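Long-range contacts in BrkA autotransporter (Bordetella pertussis, PDB 3QQ2), which inhibits the classical complement pathway and, through its C-terminal beta-domain, forms an outer-membrane pore for translocation of its own passenger domain: residues Ala138-Glu143 / Val162-Thr167; Pro158-Met163 / Gly190-Arg195; Thr27-Gln32 / Thr45-Glu50. The protein carries 1 engineered substitution. All coordinates share one frame; numbering follows the deposited sequence.

Interaction 1: residues Ala138-Glu143 / Val162-Thr167; sequences AAWSLE and VMLWRT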
loop_
_atom_site.group_PDB
_atom_site.type_symbol
_atom_site.label_atom_id
_atom_site.label_comp_id
_atom_site.label_asym_id
_atom_site.label_seq_id
_atom_site.Cartn_x
_atom_site.Cartn_y
_atom_site.Cartn_z
ATOM N N ALA A 138 -10.391 -16.178 -12.468
ATOM C CA ALA A 138 -11.141 -17.082 -13.275
ATOM C C ALA A 138 -11.812 -16.243 -14.345
ATOM O O ALA A 138 -12.103 -15.060 -14.140
ATOM C CB ALA A 138 -12.161 -17.750 -12.444
ATOM N N ALA A 139 -12.081 -16.848 -15.487
ATOM C CA ALA A 139 -12.783 -16.162 -16.543
ATOM C C ALA A 139 -13.626 -17.185 -17.237
ATOM O O ALA A 139 -13.120 -18.230 -17.671
ATOM C CB ALA A 139 -11.800 -15.563 -17.490
ATOM N N TRP A 140 -14.916 -16.921 -17.316
ATOM C CA TRP A 140 -15.808 -17.830 -17.995
ATOM C C TRP A 140 -16.473 -17.053 -19.104
ATOM O O TRP A 140 -16.979 -15.960 -18.888
ATOM C CB TRP A 140 -16.831 -18.399 -17.015
ATOM C CG TRP A 140 -18.015 -19.162 -17.639
ATOM C CD1 TRP A 140 -18.103 -20.506 -17.850
ATOM C CD2 TRP A 140 -19.279 -18.610 -18.087
ATOM N NE1 TRP A 140 -19.323 -20.829 -18.388
ATOM C CE2 TRP A 140 -20.065 -19.688 -18.547
ATOM C CE3 TRP A 140 -19.813 -17.305 -18.154
ATOM C CZ2 TRP A 140 -21.364 -19.510 -19.065
ATOM C CZ3 TRP A 140 -21.109 -17.130 -18.674
ATOM C CH2 TRP A 140 -21.865 -18.232 -19.120
ATOM N N SER A 141 -16.472 -17.596 -20.306
ATOM C CA SER A 141 -17.119 -16.891 -21.388
ATOM C C SER A 141 -17.960 -17.837 -22.178
ATOM O O SER A 141 -17.725 -19.044 -22.216
ATOM C CB SER A 141 -16.097 -16.265 -22.304
ATOM O OG SER A 141 -15.421 -17.296 -22.992
ATOM N N LEU A 142 -18.951 -17.258 -22.819
ATOM C CA LEU A 142 -19.887 -18.010 -23.599
ATOM C C LEU A 142 -20.126 -17.180 -24.832
ATOM O O LEU A 142 -20.364 -15.974 -24.750
ATOM C CB LEU A 142 -21.183 -18.245 -22.819
ATOM C CG LEU A 142 -22.292 -19.115 -23.416
ATOM C CD1 LEU A 142 -23.126 -18.287 -24.356
ATOM C CD2 LEU A 142 -21.764 -20.391 -24.094
ATOM N N GLU A 143 -20.050 -17.846 -25.973
ATOM C CA GLU A 143 -20.046 -17.184 -27.244
ATOM C C GLU A 143 -20.773 -18.015 -28.248
ATOM O O GLU A 143 -20.643 -19.226 -28.251
ATOM C CB GLU A 143 -18.623 -17.028 -27.673
ATOM C CG GLU A 143 -18.470 -16.618 -29.076
ATOM C CD GLU A 143 -17.026 -16.641 -29.464
ATOM O OE1 GLU A 143 -16.715 -17.161 -30.556
ATOM O OE2 GLU A 143 -16.197 -16.164 -28.654
ATOM N N VAL A 162 -20.791 -13.068 -24.280
ATOM C CA VAL A 162 -20.795 -12.626 -22.891
ATOM C C VAL A 162 -19.551 -13.207 -22.186
ATOM O O VAL A 162 -19.145 -14.323 -22.456
ATOM C CB VAL A 162 -22.139 -12.984 -22.189
ATOM C CG1 VAL A 162 -22.846 -14.113 -22.922
ATOM C CG2 VAL A 162 -21.936 -13.351 -20.721
ATOM N N MET A 163 -18.936 -12.424 -21.314
ATOM C CA MET A 163 -17.735 -12.848 -20.604
ATOM C C MET A 163 -17.837 -12.455 -19.117
ATOM O O MET A 163 -18.206 -11.328 -18.794
ATOM C CB MET A 163 -16.505 -12.239 -21.282
ATOM C CG MET A 163 -15.263 -12.107 -20.430
ATOM S SD MET A 163 -14.013 -13.334 -20.845
ATOM C CE MET A 163 -12.682 -12.817 -19.761
ATOM N N LEU A 164 -17.556 -13.402 -18.219
ATOM C CA LEU A 164 -17.543 -13.143 -16.774
ATOM C C LEU A 164 -16.158 -13.438 -16.248
ATOM O O LEU A 164 -15.557 -14.429 -16.635
ATOM C CB LEU A 164 -18.563 -14.011 -16.015
ATOM C CG LEU A 164 -20.062 -14.135 -16.387
ATOM C CD1 LEU A 164 -20.916 -14.667 -15.210
ATOM C CD2 LEU A 164 -20.687 -12.837 -16.927
ATOM N N TRP A 165 -15.630 -12.583 -15.389
ATOM C CA TRP A 165 -14.404 -12.948 -14.711
ATOM C C TRP A 165 -14.197 -12.293 -13.360
ATOM O O TRP A 165 -14.681 -11.178 -13.132
ATOM C CB TRP A 165 -13.207 -12.708 -15.606
ATOM C CG TRP A 165 -12.995 -11.330 -15.950
ATOM C CD1 TRP A 165 -13.453 -10.701 -17.043
ATOM C CD2 TRP A 165 -12.238 -10.374 -15.209
ATOM N NE1 TRP A 165 -13.042 -9.393 -17.044
ATOM C CE2 TRP A 165 -12.287 -9.166 -15.925
ATOM C CE3 TRP A 165 -11.534 -10.415 -13.995
ATOM C CZ2 TRP A 165 -11.657 -7.996 -15.475
ATOM C CZ3 TRP A 165 -10.898 -9.252 -13.546
ATOM C CH2 TRP A 165 -10.966 -8.062 -14.287
ATOM N N ARG A 166 -13.480 -13.001 -12.477
ATOM C CA ARG A 166 -13.123 -12.467 -11.179
ATOM C C ARG A 166 -11.648 -12.539 -10.911
ATOM O O ARG A 166 -10.980 -13.499 -11.237
ATOM C CB ARG A 166 -13.894 -13.102 -10.017
ATOM C CG ARG A 166 -14.064 -12.061 -8.862
ATOM C CD ARG A 166 -14.024 -12.598 -7.416
ATOM N NE ARG A 166 -15.353 -12.885 -6.868
ATOM C CZ ARG A 166 -15.853 -14.110 -6.674
ATOM N NH1 ARG A 166 -15.145 -15.204 -6.970
ATOM N NH2 ARG A 166 -17.069 -14.247 -6.162
ATOM N N THR A 167 -11.161 -11.494 -10.278
ATOM C CA THR A 167 -9.820 -11.414 -9.772
ATOM C C THR A 167 -9.950 -11.446 -8.256
ATOM O O THR A 167 -10.982 -11.020 -7.723
ATOM C CB THR A 167 -9.187 -10.120 -10.301
ATOM O OG1 THR A 167 -8.053 -10.458 -11.101
ATOM C CG2 THR A 167 -8.807 -9.116 -9.184
#
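Residues 138-143 and 162-167 run antiparallel, their directions 173° apart, with Ala138, Trp140 and Leu142 paired to Arg166, Leu164 and Val162 through two main-chain hydrogen bonds each. In the middle pair Trp140 N donates to Leu164 O over 2.7 Å, and Leu164 N returns a nearly straight bond of the same length to Trp140 O. Between these pairs the strands draw together, and Ala139 and Ser141 stand opposite Trp165 and Met163, where CA-H groups point at carbonyl oxygens.

Trp140, Leu142, Val162 and Leu164 lie on one face. With CG anti to its own backbone N (chi1 168°), Trp140 stands alongside Leu164, both pointing the same way; Leu164 CG meets the benzo edge of the indole near its plane, 3.6 Å from Trp140 CE3. Looser contacts extend the patch, Val162 CG2 lying 4.4 Å from Trp140 CZ3 and Val162 CG1 4.4 Å from Leu142 CD1.

The opposite face carries Ala139, Ser141, Met163 and Trp165. Met163 bends at chi2 and reaches over the side chains of the partner strand, its SD 3.9 Å from Ser141 CB and its CE 3.7 Å from Ala139 CB. Trp165 CB sits 3.7 Å from Ala139 CB, but the crowded first torsion (chi1 64°) carries the indole away to Ala187 and Asn185 on the far side. Ser141 O takes a further hydrogen bond from Thr108 of strand 104-120.

This is one hairpin of a transmembrane beta-barrel. Every polar bond across it is main chain to main chain, so the pairing itself needs no side-chain partner; the apolar row of Trp140, Leu142, Val162 and Leu164 lies on the outer surface and is consistent with facing lipid, whereas Ser141 and Met163 turn to the barrel interior.

Interaction 2: residues Pro158-Met163 / Gly190-Arg195; sequences PQAEVM and GRLGLR
Glu161 OE1 lies over one face of the Arg191 guanidinium, 3.1 Å from Arg191 NH2 and offset toward the rim. The two side chains leave their strands side by side, each with CG anti to its backbone N; Glu161 stays extended, while Arg191 bends at chi2 and chi3 and brings a face of its flat group against Glu161 OE1, the carboxylate and guanidinium planes 68° apart. The oxygen stands far from the guanidinium plane, so the salt bridge is electrostatic, without a directed hydrogen bond, and Arg191 NH1 is bonded instead to Thr217 OG1.

In the backbone of the same pair Glu161 N donates 2.9 Å to a lone pair of Arg191 O, whereas the return bond from Arg191 N to Glu161 O is weak because it is strongly bent. Gln159 N to Gly193 O, 3.0 Å, is the sound bond of the next pair. The strands are antiparallel neighbours in the wall of the autotransporter beta-barrel, and Gln159, Glu161, Arg191 and Arg195 line its polar interior.

Over Gly193, which has no side chain, Gln159 CG packs 3.8 Å from Gly193 O. The Gln159 and Arg195 side chains cross at about a right angle, though their amide and guanidinium planes are only 26° apart, with Gln159 NE2 3.8 Å from Arg195 CD; Gln159 OE1 is held by Arg213, and Arg195 is bridged to Glu157. On the outer face Leu194 CD1 lies alongside the proline ring, 3.9 Å from Pro158 CD.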
loop_
_atom_site.group_PDB
_atom_site.type_symbol
_atom_site.label_atom_id
_atom_site.label_comp_id
_atom_site.label_asym_id
_atom_site.label_seq_id
_atom_site.Cartn_x
_atom_site.Cartn_y
_atom_site.Cartn_z
ATOM N N PRO A 158 -22.914 -12.770 -37.813
ATOM C CA PRO A 158 -23.157 -12.090 -36.544
ATOM C C PRO A 158 -22.697 -12.949 -35.374
ATOM O O PRO A 158 -22.890 -14.167 -35.394
ATOM C CB PRO A 158 -24.678 -11.929 -36.514
ATOM C CG PRO A 158 -25.201 -12.928 -37.496
ATOM C CD PRO A 158 -24.159 -13.046 -38.551
ATOM N N GLN A 159 -22.098 -12.319 -34.369
ATOM C CA GLN A 159 -21.623 -13.052 -33.203
ATOM C C GLN A 159 -21.897 -12.340 -31.867
ATOM O O GLN A 159 -21.851 -11.116 -31.768
ATOM C CB GLN A 159 -20.135 -13.406 -33.352
ATOM C CG GLN A 159 -19.192 -12.197 -33.517
ATOM C CD GLN A 159 -18.000 -12.467 -34.452
ATOM O OE1 GLN A 159 -16.941 -11.826 -34.334
ATOM N NE2 GLN A 159 -18.170 -13.402 -35.393
ATOM N N ALA A 160 -22.183 -13.129 -30.841
ATOM C CA ALA A 160 -22.403 -12.601 -29.505
ATOM C C ALA A 160 -21.524 -13.330 -28.467
ATOM O O ALA A 160 -21.377 -14.554 -28.495
ATOM C CB ALA A 160 -23.878 -12.670 -29.149
ATOM N N GLU A 161 -20.920 -12.547 -27.583
ATOM C CA GLU A 161 -20.034 -13.052 -26.566
ATOM C C GLU A 161 -20.284 -12.321 -25.248
ATOM O O GLU A 161 -20.047 -11.115 -25.111
ATOM C CB GLU A 161 -18.558 -12.914 -27.000
ATOM C CG GLU A 161 -17.544 -13.529 -25.972
ATOM C CD GLU A 161 -16.056 -13.355 -26.342
ATOM O OE1 GLU A 161 -15.599 -12.198 -26.577
ATOM O OE2 GLU A 161 -15.339 -14.387 -26.376
ATOM N N VAL A 162 -20.791 -13.068 -24.280
ATOM C CA VAL A 162 -20.795 -12.626 -22.891
ATOM C C VAL A 162 -19.551 -13.207 -22.186
ATOM O O VAL A 162 -19.145 -14.323 -22.456
ATOM C CB VAL A 162 -22.139 -12.984 -22.189
ATOM C CG1 VAL A 162 -22.846 -14.113 -22.922
ATOM C CG2 VAL A 162 -21.936 -13.351 -20.721
ATOM N N MET A 163 -18.936 -12.424 -21.314
ATOM C CA MET A 163 -17.735 -12.848 -20.604
ATOM C C MET A 163 -17.837 -12.455 -19.117
ATOM O O MET A 163 -18.206 -11.328 -18.794
ATOM C CB MET A 163 -16.505 -12.239 -21.282
ATOM C CG MET A 163 -15.263 -12.107 -20.430
ATOM S SD MET A 163 -14.013 -13.334 -20.845
ATOM C CE MET A 163 -12.682 -12.817 -19.761
ATOM N N GLY A 190 -20.167 -7.847 -22.347
ATOM C CA GLY A 190 -21.026 -8.185 -23.493
ATOM C C GLY A 190 -20.232 -7.842 -24.742
ATOM O O GLY A 190 -19.460 -6.873 -24.729
ATOM N N ARG A 191 -20.371 -8.638 -25.804
ATOM C CA ARG A 191 -19.769 -8.271 -27.089
ATOM C C ARG A 191 -20.561 -8.640 -28.361
ATOM O O ARG A 191 -20.915 -9.801 -28.598
ATOM C CB ARG A 191 -18.317 -8.709 -27.171
ATOM C CG ARG A 191 -17.638 -8.335 -28.488
ATOM C CD ARG A 191 -16.280 -7.635 -28.283
ATOM N NE ARG A 191 -15.156 -8.504 -27.885
ATOM C CZ ARG A 191 -14.913 -8.905 -26.637
ATOM N NH1 ARG A 191 -15.725 -8.548 -25.650
ATOM N NH2 ARG A 191 -13.862 -9.675 -26.368
ATOM N N LEU A 192 -20.827 -7.596 -29.154
ATOM C CA LEU A 192 -21.557 -7.656 -30.418
ATOM C C LEU A 192 -20.614 -7.363 -31.567
ATOM O O LEU A 192 -19.736 -6.508 -31.445
ATOM C CB LEU A 192 -22.659 -6.610 -30.422
ATOM C CG LEU A 192 -23.837 -6.820 -29.483
ATOM C CD1 LEU A 192 -24.976 -5.980 -29.995
ATOM C CD2 LEU A 192 -24.270 -8.265 -29.429
ATOM N N GLY A 193 -20.802 -8.066 -32.680
ATOM C CA GLY A 193 -19.931 -7.942 -33.836
ATOM C C GLY A 193 -20.443 -8.672 -35.061
ATOM O O GLY A 193 -21.356 -9.507 -34.984
ATOM N N LEU A 194 -19.842 -8.350 -36.204
ATOM C CA LEU A 194 -20.178 -8.974 -37.469
ATOM C C LEU A 194 -18.940 -9.077 -38.340
ATOM O O LEU A 194 -18.190 -8.107 -38.454
ATOM C CB LEU A 194 -21.217 -8.120 -38.168
ATOM C CG LEU A 194 -21.726 -8.552 -39.536
ATOM C CD1 LEU A 194 -22.916 -9.500 -39.425
ATOM C CD2 LEU A 194 -22.116 -7.316 -40.289
ATOM N N ARG A 195 -18.712 -10.244 -38.945
ATOM C CA ARG A 195 -17.679 -10.356 -39.995
ATOM C C ARG A 195 -18.239 -10.664 -41.400
ATOM O O ARG A 195 -19.208 -11.413 -41.540
ATOM C CB ARG A 195 -16.514 -11.292 -39.591
ATOM C CG ARG A 195 -16.829 -12.774 -39.373
ATOM C CD ARG A 195 -15.789 -13.457 -38.400
ATOM N NE ARG A 195 -14.703 -14.222 -39.044
ATOM C CZ ARG A 195 -14.812 -15.486 -39.472
ATOM N NH1 ARG A 195 -15.964 -16.137 -39.360
ATOM N NH2 ARG A 195 -13.773 -16.105 -40.034
#

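Interaction 3: residues Thr27-Gln32 / Thr45-Glu50; sequences TFSERQ and TVSGLE
Gly48 O is gripped twice: Thr27 OG1 donates 3.1 Å to Gly48 O nearly along the C=O axis, and Phe28 N donates 3.1 Å to Gly48 O from above the carbonyl plane. Gly48 N returns a straighter bond to Phe28 O, 2.9 Å, and Glu30 pairs with Val46 through Glu30 N to Val46 O, 2.8 Å, and Val46 N to Glu30 O. Ser29 OG and Ser47 OG are joined only by a weak bond on the outer face.

The packing centres on Phe28. Its first torsion puts CG in the crowded position between N and carbonyl carbon (chi1 69°), folding the ring flat over the partner strand, with Gly48 N 3.4 Å above the ring plane, over its centre. Gly48, with no side chain, leaves its backbone to lie against the Phe28 ring; this cross-strand aromatic-over-glycine pairing, in a hydrogen-bonded pair, is known as aromatic rescue of glycine. Val46 CG2 lies 3.4 Å from Gln32 NE2.

Strand 271-282 flanks residues 27-32, bonding to Thr27, Ser29 and Arg31 and closing the barrel, with Ser275 holding Glu30; on the other side strand 62-78 borders residues 45-50, and Phe28 reaches Thr73.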
loop_
_atom_site.group_PDB
_atom_site.type_symbol
_atom_site.label_atom_id
_atom_site.label_comp_id
_atom_site.label_asym_id
_atom_site.label_seq_id
_atom_site.Cartn_x
_atom_site.Cartn_y
_atom_site.Cartn_z
ATOM N N THR A 27 -1.027 -17.339 -30.133
ATOM C CA THR A 27 -0.393 -16.211 -29.489
ATOM C C THR A 27 -1.239 -14.947 -29.706
ATOM O O THR A 27 -2.153 -14.944 -30.528
ATOM C CB THR A 27 1.047 -16.041 -29.980
ATOM O OG1 THR A 27 1.625 -14.935 -29.301
ATOM C CG2 THR A 27 1.095 -15.770 -31.482
ATOM N N PHE A 28 -0.947 -13.887 -28.959
ATOM C CA PHE A 28 -1.674 -12.617 -29.077
ATOM C C PHE A 28 -0.978 -11.509 -28.326
ATOM O O PHE A 28 -0.176 -11.767 -27.421
ATOM C CB PHE A 28 -3.098 -12.735 -28.540
ATOM C CG PHE A 28 -3.175 -12.908 -27.045
ATOM C CD1 PHE A 28 -2.972 -14.155 -26.457
ATOM C CD2 PHE A 28 -3.459 -11.833 -26.223
ATOM C CE1 PHE A 28 -3.041 -14.317 -25.078
ATOM C CE2 PHE A 28 -3.532 -12.005 -24.842
ATOM C CZ PHE A 28 -3.317 -13.247 -24.276
ATOM N N SER A 29 -1.324 -10.277 -28.677
ATOM C CA SER A 29 -0.712 -9.104 -28.088
ATOM C C SER A 29 -1.531 -7.854 -28.392
ATOM O O SER A 29 -1.804 -7.547 -29.540
ATOM C CB SER A 29 0.690 -8.947 -28.640
ATOM O OG SER A 29 1.214 -7.698 -28.271
ATOM N N GLU A 30 -1.915 -7.114 -27.367
ATOM C CA GLU A 30 -2.828 -6.002 -27.567
ATOM C C GLU A 30 -2.400 -4.809 -26.752
ATOM O O GLU A 30 -2.217 -4.949 -25.553
ATOM C CB GLU A 30 -4.220 -6.445 -27.139
ATOM C CG GLU A 30 -5.219 -5.349 -27.028
ATOM C CD GLU A 30 -6.628 -5.879 -26.985
ATOM O OE1 GLU A 30 -7.130 -6.330 -28.048
ATOM O OE2 GLU A 30 -7.237 -5.831 -25.885
ATOM N N ARG A 31 -2.238 -3.642 -27.375
ATOM C CA ARG A 31 -1.926 -2.434 -26.595
ATOM C C ARG A 31 -3.144 -1.608 -26.226
ATOM O O ARG A 31 -3.842 -1.075 -27.093
ATOM C CB ARG A 31 -0.875 -1.534 -27.249
ATOM C CG ARG A 31 -0.393 -0.440 -26.294
ATOM C CD ARG A 31 0.666 0.454 -26.919
ATOM N NE ARG A 31 1.151 1.462 -25.985
ATOM C CZ ARG A 31 1.864 1.183 -24.895
ATOM N NH1 ARG A 31 2.269 2.159 -24.085
ATOM N NH2 ARG A 31 2.169 -0.078 -24.598
ATOM N N GLN A 32 -3.370 -1.466 -24.928
ATOM C CA GLN A 32 -4.455 -0.625 -24.464
ATOM C C GLN A 32 -3.917 0.700 -23.998
ATOM O O GLN A 32 -2.903 0.750 -23.305
ATOM C CB GLN A 32 -5.257 -1.336 -23.384
ATOM C CG GLN A 32 -6.051 -2.492 -23.983
ATOM C CD GLN A 32 -6.435 -3.573 -22.997
ATOM O OE1 GLN A 32 -7.227 -3.349 -22.069
ATOM N NE2 GLN A 32 -5.906 -4.776 -23.217
ATOM N N THR A 45 0.460 -3.072 -22.262
ATOM C CA THR A 45 0.601 -4.062 -23.309
ATOM C C THR A 45 0.342 -5.422 -22.700
ATOM O O THR A 45 1.080 -5.842 -21.814
ATOM C CB THR A 45 1.999 -4.056 -23.920
ATOM O OG1 THR A 45 2.301 -2.747 -24.402
ATOM C CG2 THR A 45 2.055 -5.008 -25.074
ATOM N N VAL A 46 -0.708 -6.088 -23.187
ATOM C CA VAL A 46 -1.092 -7.442 -22.781
ATOM C C VAL A 46 -0.654 -8.461 -23.832
ATOM O O VAL A 46 -1.152 -8.410 -24.969
ATOM C CB VAL A 46 -2.602 -7.559 -22.699
ATOM C CG1 VAL A 46 -2.973 -8.762 -21.890
ATOM C CG2 VAL A 46 -3.165 -6.342 -22.072
ATOM N N SER A 47 0.241 -9.390 -23.467
ATOM C CA SER A 47 0.690 -10.435 -24.402
ATOM C C SER A 47 0.399 -11.819 -23.886
ATOM O O SER A 47 0.481 -12.031 -22.698
ATOM C CB SER A 47 2.179 -10.315 -24.673
ATOM O OG SER A 47 2.418 -9.460 -25.788
ATOM N N GLY A 48 0.063 -12.767 -24.759
ATOM C CA GLY A 48 -0.147 -14.148 -24.299
ATOM C C GLY A 48 0.162 -15.320 -25.226
ATOM O O GLY A 48 0.410 -15.147 -26.427
ATOM N N LEU A 49 0.119 -16.526 -24.659
ATOM C CA LEU A 49 0.295 -17.749 -25.422
ATOM C C LEU A 49 -0.587 -18.841 -24.843
ATOM O O LEU A 49 -0.412 -19.225 -23.703
ATOM C CB LEU A 49 1.750 -18.159 -25.363
ATOM C CG LEU A 49 2.299 -19.267 -26.269
ATOM C CD1 LEU A 49 2.200 -20.662 -25.612
ATOM C CD2 LEU A 49 1.662 -19.267 -27.659
ATOM N N GLU A 50 -1.551 -19.325 -25.613
ATOM C CA GLU A 50 -2.314 -20.524 -25.239
ATOM C C GLU A 50 -1.874 -21.796 -25.991
ATOM O O GLU A 50 -1.344 -21.733 -27.114
ATOM C CB GLU A 50 -3.806 -20.294 -25.402
ATOM C CG GLU A 50 -4.433 -19.979 -24.088
ATOM C CD GLU A 50 -5.853 -19.416 -24.177
ATOM O OE1 GLU A 50 -6.272 -18.882 -25.248
ATOM O OE2 GLU A 50 -6.542 -19.492 -23.130
#

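Overall arrangement
All three contacts join antiparallel neighbours in the wall of the one beta-barrel. Interaction 3 comes first along the chain, in the opening hairpin of strands 21-34 and 42-57, beside the last strand; interactions 1 and 2 follow on neighbouring strands 130-149, 154-173 and 186-201. These two share Val162 and Met163, one using each edge of strand 154-173, with centres about 14 Å apart. They meet at Glu143 OE2 and Glu161 OE2, 3.0 Å apart, a proximity that might favour protonation of one carboxylate. Interaction 3 lies across the barrel interior, its centre about 17 Å and 20 Å from those of interactions 1 and 2, so it belongs to a separate part of the pore wall from the joined pair.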